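B-agarase (PDB 5Z6P) is a family 50 glycoside hydrolase with agarase activity, probably hydrolysing the beta-1,4 linkages of agarose. Local coordinates at residues 462-476 against 524-538. Sequence-based numbering, arbitrary orientation.
Sequences VSSGDDFWAALPDPF and IAIHTLGRSADACPT
Val462 packs between three partners of 524-538: its CG2 methyl meets CG2 of Ile524, the two side chains crossing at about a right angle, CG1 meets Thr538 CB, and CB lies against Thr528 OG1. At Ser463 the backbone takes over. Its O receives a straight CA-H...O contact from Ile524 (CA to O 3.4 Å), while its N donates to a water that also binds His527 ND1, Thr528 OG1 and Arg531 NH1, joining four polar groups at the seam. Gly465 O lies over one face of the His527 imidazole, and NE2 of that ring donates to Asp466 OD1 at 2.8 Å, close to the ring plane but on the anti side of the carboxylate. With water at ND1 and carboxylate at NE2, both ring nitrogens are engaged and the imidazole's rotation is fixed. Phe468 directs its CZ at one face of the Arg531 guanidinium, 3.5 Å from NH1, the two planes 77° apart; Cys536 SG covers the opposite face, and NH1 also donates to Gln461 O. Leu472 CD1 rests on Ile524 CD1 at 3.9 Å. Asp474, its CG anti to the backbone N (chi1 -170°), presents both oxygens to the start of helix 537-550: OD2 accepts from Thr538 N through its syn lone pair (2.9 Å), whereas OD1 takes Thr538 OG1 from well above the carboxylate plane and Phe476 N on its anti side, tilted slightly to the opposite face, the latter closing an Asx turn. Phe476 CB then packs on Pro537 CB at 3.6 Å. The hairpin of strands 461-462 and 472-473 thus lies mainly against helix 523-530, and Asp474 and Phe476 just after it meet the start of helix 537-550, with Phe594 of helix 581-609 against Val462, Pro475 and Thr538.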
ATOM      1  N   VAL A 462      13.586  10.343 -16.557  1.00 16.23           N
ATOM      2  CA  VAL A 462      13.579  11.580 -15.806  1.00 20.02           C
ATOM      3  C   VAL A 462      13.422  11.241 -14.339  1.00 20.39           C
ATOM      4  O   VAL A 462      12.954  10.158 -14.001  1.00 19.47           O
ATOM      5  CB  VAL A 462      12.452  12.529 -16.244  1.00 16.28           C
ATOM      6  CG1 VAL A 462      12.658  12.982 -17.671  1.00 16.55           C
ATOM      7  CG2 VAL A 462      11.165  11.821 -16.132  1.00 21.45           C
ATOM      8  N   SER A 463      13.800  12.177 -13.478  1.00 20.74           N
ATOM      9  CA  SER A 463      13.776  11.960 -12.036  1.00 19.80           C
ATOM     10  C   SER A 463      13.436  13.220 -11.257  1.00 20.60           C
ATOM     11  O   SER A 463      13.173  14.275 -11.841  1.00 20.74           O
ATOM     12  CB  SER A 463      15.134  11.433 -11.573  1.00 25.48           C
ATOM     13  OG  SER A 463      15.162  11.238 -10.176  1.00 34.38           O
ATOM     14  N   SER A 464      13.458  13.111  -9.933  1.00 21.85           N
ATOM     15  CA  SER A 464      13.342  14.280  -9.067  1.00 22.96           C
ATOM     16  C   SER A 464      14.662  14.634  -8.405  1.00 26.79           C
ATOM     17  O   SER A 464      14.756  15.639  -7.709  1.00 25.45           O
ATOM     18  CB  SER A 464      12.285  14.057  -7.994  1.00 21.19           C
ATOM     19  OG  SER A 464      11.015  14.121  -8.580  1.00 20.98           O
ATOM     20  N   GLY A 465      15.674  13.801  -8.625  1.00 28.55           N
ATOM     21  CA  GLY A 465      16.980  14.015  -8.037  1.00 30.89           C
ATOM     22  C   GLY A 465      18.045  13.326  -8.853  1.00 33.93           C
ATOM     23  O   GLY A 465      17.734  12.509  -9.722  1.00 38.16           O
ATOM     24  N   ASP A 466      19.306  13.645  -8.583  1.00 38.53           N
ATOM     25  CA  ASP A 466      20.407  12.995  -9.288  1.00 40.49           C
ATOM     26  C   ASP A 466      20.388  11.482  -9.009  1.00 42.67           C
ATOM     27  O   ASP A 466      20.910  10.687  -9.793  1.00 43.33           O
ATOM     28  CB  ASP A 466      21.727  13.643  -8.894  1.00 41.64           C
ATOM     29  CG  ASP A 466      21.774  15.119  -9.294  1.00 43.60           C
ATOM     30  OD1 ASP A 466      20.977  15.508 -10.188  1.00 33.55           O
ATOM     31  OD2 ASP A 466      22.574  15.892  -8.706  1.00 38.54           O
ATOM     32  N   ASP A 467      19.751  11.131  -7.892  1.00 43.95           N
ATOM     33  CA  ASP A 467      19.375   9.786  -7.469  1.00 49.67           C
ATOM     34  C   ASP A 467      19.122   8.831  -8.633  1.00 49.90           C
ATOM     35  O   ASP A 467      19.904   7.909  -8.888  1.00 58.06           O
ATOM     36  CB  ASP A 467      18.084   9.864  -6.656  1.00 50.65           C
ATOM     37  CG  ASP A 467      17.898  11.232  -5.953  1.00 54.19           C
ATOM     38  OD1 ASP A 467      18.920  11.993  -5.788  1.00 53.36           O
ATOM     39  OD2 ASP A 467      16.710  11.566  -5.651  1.00 59.57           O
ATOM     40  N   PHE A 468      18.014   9.094  -9.342  1.00 46.74           N
ATOM     41  CA  PHE A 468      17.385   8.187 -10.330  1.00 42.08           C
ATOM     42  C   PHE A 468      16.989   6.876  -9.671  1.00 41.64           C
ATOM     43  O   PHE A 468      16.852   5.840 -10.333  1.00 43.07           O
ATOM     44  CB  PHE A 468      18.294   7.934 -11.539  1.00 37.59           C
ATOM     45  CG  PHE A 468      18.219   9.013 -12.578  1.00 34.84           C
ATOM     46  CD1 PHE A 468      18.962  10.178 -12.446  1.00 38.87           C
ATOM     47  CD2 PHE A 468      17.406   8.862 -13.689  1.00 31.01           C
ATOM     48  CE1 PHE A 468      18.876  11.185 -13.404  1.00 32.85           C
ATOM     49  CE2 PHE A 468      17.315   9.850 -14.636  1.00 25.43           C
ATOM     50  CZ  PHE A 468      18.046  11.009 -14.500  1.00 25.38           C
ATOM     51  N   TRP A 469      16.794   6.943  -8.359  1.00 47.04           N
ATOM     52  CA  TRP A 469      16.375   5.788  -7.573  1.00 52.19           C
ATOM     53  C   TRP A 469      14.985   5.285  -7.980  1.00 53.35           C
ATOM     54  O   TRP A 469      14.770   4.077  -8.157  1.00 51.96           O
ATOM     55  CB  TRP A 469      16.402   6.140  -6.084  1.00 56.25           C
ATOM     56  CG  TRP A 469      15.525   5.278  -5.235  1.00 61.06           C
ATOM     57  CD1 TRP A 469      15.683   3.948  -4.984  1.00 68.82           C
ATOM     58  CD2 TRP A 469      14.371   5.695  -4.493  1.00 65.18           C
ATOM     59  NE1 TRP A 469      14.689   3.504  -4.145  1.00 69.53           N
ATOM     60  CE2 TRP A 469      13.871   4.555  -3.830  1.00 65.68           C
ATOM     61  CE3 TRP A 469      13.710   6.917  -4.330  1.00 61.45           C
ATOM     62  CZ2 TRP A 469      12.741   4.599  -3.020  1.00 67.34           C
ATOM     63  CZ3 TRP A 469      12.589   6.960  -3.524  1.00 62.94           C
ATOM     64  CH2 TRP A 469      12.114   5.806  -2.879  1.00 69.51           C
ATOM     65  N   ALA A 470      14.045   6.216  -8.109  1.00 43.07           N
ATOM     66  CA  ALA A 470      12.722   5.904  -8.626  1.00 34.89           C
ATOM     67  C   ALA A 470      12.446   6.778  -9.843  1.00 29.89           C
ATOM     68  O   ALA A 470      11.545   7.610  -9.832  1.00 30.28           O
ATOM     69  CB  ALA A 470      11.666   6.112  -7.562  1.00 38.53           C
ATOM     70  N   ALA A 471      13.245   6.591 -10.882  1.00 23.82           N
ATOM     71  CA  ALA A 471      13.130   7.373 -12.092  1.00 21.47           C
ATOM     72  C   ALA A 471      11.940   6.924 -12.939  1.00 20.98           C
ATOM     73  O   ALA A 471      11.494   5.785 -12.855  1.00 19.74           O
ATOM     74  CB  ALA A 471      14.407   7.275 -12.886  1.00 22.61           C
ATOM     75  N   LEU A 472      11.424   7.840 -13.745  1.00 19.73           N
ATOM     76  CA  LEU A 472      10.288   7.567 -14.616  1.00 17.10           C
ATOM     77  C   LEU A 472      10.765   7.536 -16.063  1.00 16.93           C
ATOM     78  O   LEU A 472      11.803   8.089 -16.382  1.00 15.77           O
ATOM     79  CB  LEU A 472       9.190   8.628 -14.439  1.00 14.74           C
ATOM     80  CG  LEU A 472       8.432   8.694 -13.111  1.00 15.71           C
ATOM     81  CD1 LEU A 472       9.184   9.463 -12.071  1.00 14.67           C
ATOM     82  CD2 LEU A 472       7.068   9.301 -13.320  1.00 15.67           C
ATOM     83  N   PRO A 473      10.008   6.890 -16.942  1.00 16.06           N
ATOM     84  CA  PRO A 473      10.510   6.891 -18.316  1.00 15.82           C
ATOM     85  C   PRO A 473      10.401   8.273 -18.977  1.00 17.28           C
ATOM     86  O   PRO A 473       9.560   9.070 -18.580  1.00 14.08           O
ATOM     87  CB  PRO A 473       9.615   5.869 -19.014  1.00 16.83           C
ATOM     88  CG  PRO A 473       8.390   5.794 -18.173  1.00 19.01           C
ATOM     89  CD  PRO A 473       8.842   6.009 -16.768  1.00 15.47           C
ATOM     90  N   ASP A 474      11.278   8.547 -19.941  1.00 15.12           N
ATOM     91  CA  ASP A 474      11.142   9.724 -20.806  1.00 15.15           C
ATOM     92  C   ASP A 474      10.331   9.297 -22.017  1.00 12.68           C
ATOM     93  O   ASP A 474      10.855   8.638 -22.882  1.00 14.10           O
ATOM     94  CB  ASP A 474      12.527  10.250 -21.223  1.00 16.78           C
ATOM     95  CG  ASP A 474      12.465  11.602 -21.920  1.00 13.25           C
ATOM     96  OD1 ASP A 474      11.466  11.890 -22.588  1.00 12.07           O
ATOM     97  OD2 ASP A 474      13.435  12.374 -21.794  1.00 14.82           O
ATOM     98  N   PRO A 475       9.038   9.659 -22.064  1.00 15.19           N
ATOM     99  CA  PRO A 475       8.154   9.203 -23.137  1.00 13.04           C
ATOM    100  C   PRO A 475       8.459   9.842 -24.485  1.00 14.16           C
ATOM    101  O   PRO A 475       7.832   9.453 -25.442  1.00 15.23           O
ATOM    102  CB  PRO A 475       6.756   9.630 -22.652  1.00 14.62           C
ATOM    103  CG  PRO A 475       6.987  10.780 -21.811  1.00 12.95           C
ATOM    104  CD  PRO A 475       8.354  10.595 -21.159  1.00 12.45           C
ATOM    105  N   PHE A 476       9.391  10.788 -24.556  1.00 11.83           N
ATOM    106  CA  PHE A 476       9.779  11.359 -25.842  1.00 14.61           C
ATOM    107  C   PHE A 476      10.995  10.648 -26.431  1.00 14.09           C
ATOM    108  O   PHE A 476      11.458  10.985 -27.508  1.00 17.45           O
ATOM    109  CB  PHE A 476      10.035  12.854 -25.709  1.00 12.72           C
ATOM    110  CG  PHE A 476       8.796  13.644 -25.348  1.00 15.30           C
ATOM    111  CD1 PHE A 476       7.870  13.985 -26.324  1.00 13.35           C
ATOM    112  CD2 PHE A 476       8.557  14.024 -24.037  1.00 11.70           C
ATOM    113  CE1 PHE A 476       6.721  14.710 -26.001  1.00 14.89           C
ATOM    114  CE2 PHE A 476       7.414  14.751 -23.700  1.00 14.37           C
ATOM    115  CZ  PHE A 476       6.492  15.087 -24.685  1.00 14.34           C
ATOM    116  N   ILE A 524      10.007  16.556 -10.614  1.00 15.24           N
ATOM    117  CA  ILE A 524      10.336  16.110 -11.963  1.00 15.51           C
ATOM    118  C   ILE A 524      10.582  17.305 -12.889  1.00 15.90           C
ATOM    119  O   ILE A 524      11.476  17.281 -13.721  1.00 17.83           O
ATOM    120  CB  ILE A 524       9.218  15.202 -12.553  1.00 14.35           C
ATOM    121  CG1 ILE A 524       9.148  13.867 -11.810  1.00 13.77           C
ATOM    122  CG2 ILE A 524       9.451  14.942 -14.025  1.00 15.87           C
ATOM    123  CD1 ILE A 524       7.848  13.098 -12.074  1.00 16.86           C
ATOM    124  N   ALA A 525       9.784  18.353 -12.735  1.00 16.19           N
ATOM    125  CA  ALA A 525       9.979  19.561 -13.518  1.00 17.90           C
ATOM    126  C   ALA A 525      11.312  20.216 -13.158  1.00 18.35           C
ATOM    127  O   ALA A 525      12.109  20.536 -14.032  1.00 19.50           O
ATOM    128  CB  ALA A 525       8.836  20.523 -13.308  1.00 14.99           C
ATOM    129  N   ILE A 526      11.552  20.380 -11.866  1.00 18.31           N
ATOM    130  CA  ILE A 526      12.720  21.086 -11.363  1.00 18.57           C
ATOM    131  C   ILE A 526      14.034  20.383 -11.722  1.00 21.29           C
ATOM    132  O   ILE A 526      14.951  21.019 -12.228  1.00 19.76           O
ATOM    133  CB  ILE A 526      12.611  21.278  -9.835  1.00 16.74           C
ATOM    134  CG1 ILE A 526      11.373  22.128  -9.525  1.00 15.14           C
ATOM    135  CG2 ILE A 526      13.893  21.913  -9.275  1.00 17.09           C
ATOM    136  CD1 ILE A 526      11.035  22.265  -8.068  1.00 16.71           C
ATOM    137  N   HIS A 527      14.113  19.079 -11.467  1.00 17.06           N
ATOM    138  CA  HIS A 527      15.320  18.322 -11.774  1.00 19.21           C
ATOM    139  C   HIS A 527      15.612  18.289 -13.275  1.00 19.46           C
ATOM    140  O   HIS A 527      16.738  18.500 -13.698  1.00 15.87           O
ATOM    141  CB  HIS A 527      15.218  16.884 -11.256  1.00 17.65           C
ATOM    142  CG  HIS A 527      16.473  16.096 -11.449  1.00 19.22           C
ATOM    143  ND1 HIS A 527      16.672  15.263 -12.527  1.00 19.21           N
ATOM    144  CD2 HIS A 527      17.604  16.032 -10.705  1.00 19.88           C
ATOM    145  CE1 HIS A 527      17.872  14.712 -12.436  1.00 23.23           C
ATOM    146  NE2 HIS A 527      18.457  15.168 -11.340  1.00 23.24           N
ATOM    147  N   THR A 528      14.587  18.013 -14.066  1.00 17.87           N
ATOM    148  CA  THR A 528      14.740  17.938 -15.512  1.00 20.25           C
ATOM    149  C   THR A 528      15.207  19.276 -16.116  1.00 16.79           C
ATOM    150  O   THR A 528      16.072  19.278 -16.983  1.00 16.42           O
ATOM    151  CB  THR A 528      13.437  17.470 -16.170  1.00 14.59           C
ATOM    152  OG1 THR A 528      13.130  16.143 -15.714  1.00 17.24           O
ATOM    153  CG2 THR A 528      13.564  17.446 -17.659  1.00 16.23           C
ATOM    154  N   LEU A 529      14.669  20.396 -15.640  1.00 15.49           N
ATOM    155  CA  LEU A 529      15.153  21.718 -16.039  1.00 15.14           C
ATOM    156  C   LEU A 529      16.662  21.875 -15.767  1.00 17.76           C
ATOM    157  O   LEU A 529      17.369  22.587 -16.485  1.00 15.01           O
ATOM    158  CB  LEU A 529      14.378  22.826 -15.324  1.00 15.36           C
ATOM    159  CG  LEU A 529      12.994  23.164 -15.881  1.00 15.67           C
ATOM    160  CD1 LEU A 529      12.237  24.128 -14.977  1.00 15.95           C
ATOM    161  CD2 LEU A 529      13.140  23.718 -17.295  1.00 13.44           C
ATOM    162  N   GLY A 530      17.140  21.195 -14.735  1.00 17.93           N
ATOM    163  CA  GLY A 530      18.545  21.223 -14.404  1.00 17.76           C
ATOM    164  C   GLY A 530      19.408  20.467 -15.397  1.00 22.37           C
ATOM    165  O   GLY A 530      20.603  20.694 -15.445  1.00 17.89           O
ATOM    166  N   ARG A 531      18.802  19.580 -16.190  1.00 18.29           N
ATOM    167  CA  ARG A 531      19.551  18.756 -17.131  1.00 16.17           C
ATOM    168  C   ARG A 531      19.777  19.410 -18.498  1.00 19.57           C
ATOM    169  O   ARG A 531      19.107  20.381 -18.869  1.00 15.54           O
ATOM    170  CB  ARG A 531      18.845  17.416 -17.304  1.00 15.73           C
ATOM    171  CG  ARG A 531      18.799  16.605 -16.007  1.00 18.06           C
ATOM    172  CD  ARG A 531      17.998  15.347 -16.161  1.00 19.23           C
ATOM    173  NE  ARG A 531      18.524  14.463 -17.195  1.00 18.72           N
ATOM    174  CZ  ARG A 531      17.896  13.363 -17.592  1.00 17.47           C
ATOM    175  NH1 ARG A 531      16.736  13.052 -17.048  1.00 18.90           N
ATOM    176  NH2 ARG A 531      18.410  12.584 -18.531  1.00 18.44           N
ATOM    177  N   SER A 532      20.736  18.881 -19.246  1.00 19.44           N
ATOM    178  CA  SER A 532      20.988  19.382 -20.588  1.00 19.66           C
ATOM    179  C   SER A 532      20.063  18.727 -21.629  1.00 17.99           C
ATOM    180  O   SER A 532      19.815  17.526 -21.606  1.00 17.41           O
ATOM    181  CB  SER A 532      22.453  19.164 -20.961  1.00 23.23           C
ATOM    182  OG  SER A 532      22.848  17.849 -20.631  1.00 28.56           O
ATOM    183  N   ALA A 533      19.554  19.519 -22.558  1.00 19.70           N
ATOM    184  CA  ALA A 533      18.629  18.970 -23.549  1.00 17.62           C
ATOM    185  C   ALA A 533      19.296  17.993 -24.542  1.00 16.53           C
ATOM    186  O   ALA A 533      18.601  17.225 -25.191  1.00 17.00           O
ATOM    187  CB  ALA A 533      17.922  20.114 -24.312  1.00 13.81           C
ATOM    188  N   ASP A 534      20.625  17.979 -24.651  1.00 18.55           N
ATOM    189  CA  ASP A 534      21.242  17.159 -25.705  1.00 20.21           C
ATOM    190  C   ASP A 534      21.002  15.655 -25.549  1.00 21.14           C
ATOM    191  O   ASP A 534      20.876  14.950 -26.541  1.00 20.20           O
ATOM    192  CB  ASP A 534      22.753  17.429 -25.837  1.00 26.17           C
ATOM    193  CG  ASP A 534      23.466  17.510 -24.520  1.00 24.70           C
ATOM    194  OD1 ASP A 534      22.964  16.959 -23.528  1.00 28.48           O
ATOM    195  OD2 ASP A 534      24.554  18.132 -24.486  1.00 33.20           O
ATOM    196  N   ALA A 535      20.890  15.171 -24.320  1.00 19.29           N
ATOM    197  CA  ALA A 535      20.576  13.764 -24.099  1.00 17.89           C
ATOM    198  C   ALA A 535      19.301  13.572 -23.274  1.00 17.19           C
ATOM    199  O   ALA A 535      19.085  12.525 -22.696  1.00 22.08           O
ATOM    200  CB  ALA A 535      21.747  13.059 -23.417  1.00 20.60           C
ATOM    201  N   CYS A 536      18.460  14.592 -23.227  1.00 15.89           N
ATOM    202  CA  CYS A 536      17.209  14.508 -22.498  1.00 14.63           C
ATOM    203  C   CYS A 536      16.059  15.041 -23.350  1.00 16.29           C
ATOM    204  O   CYS A 536      15.853  16.240 -23.405  1.00 14.24           O
ATOM    205  CB  CYS A 536      17.305  15.288 -21.185  1.00 16.66           C
ATOM    206  SG  CYS A 536      15.901  15.136 -20.151  1.00 14.46           S
ATOM    207  N   PRO A 537      15.328  14.142 -24.022  1.00 15.07           N
ATOM    208  CA  PRO A 537      14.208  14.530 -24.884  1.00 14.41           C
ATOM    209  C   PRO A 537      13.129  15.339 -24.152  1.00 13.36           C
ATOM    210  O   PRO A 537      12.630  16.291 -24.725  1.00 14.14           O
ATOM    211  CB  PRO A 537      13.649  13.179 -25.368  1.00 12.36           C
ATOM    212  CG  PRO A 537      14.780  12.226 -25.230  1.00 11.70           C
ATOM    213  CD  PRO A 537      15.608  12.700 -24.087  1.00 12.38           C
ATOM    214  N   THR A 538      12.756  14.960 -22.929  1.00 12.91           N
ATOM    215  CA  THR A 538      11.756  15.734 -22.197  1.00 14.87           C
ATOM    216  C   THR A 538      12.224  17.186 -21.923  1.00 12.68           C
ATOM    217  O   THR A 538      11.440  18.117 -22.031  1.00 15.65           O
ATOM    218  CB  THR A 538      11.358  15.024 -20.857  1.00 12.41           C
ATOM    219  OG1 THR A 538      10.550  13.875 -21.146  1.00 11.90           O
ATOM    220  CG2 THR A 538      10.560  15.946 -19.966  1.00  8.63           C
TER
HETATM  221  O   HOH W   1      15.176  14.646 -14.723  1.00 15.08           O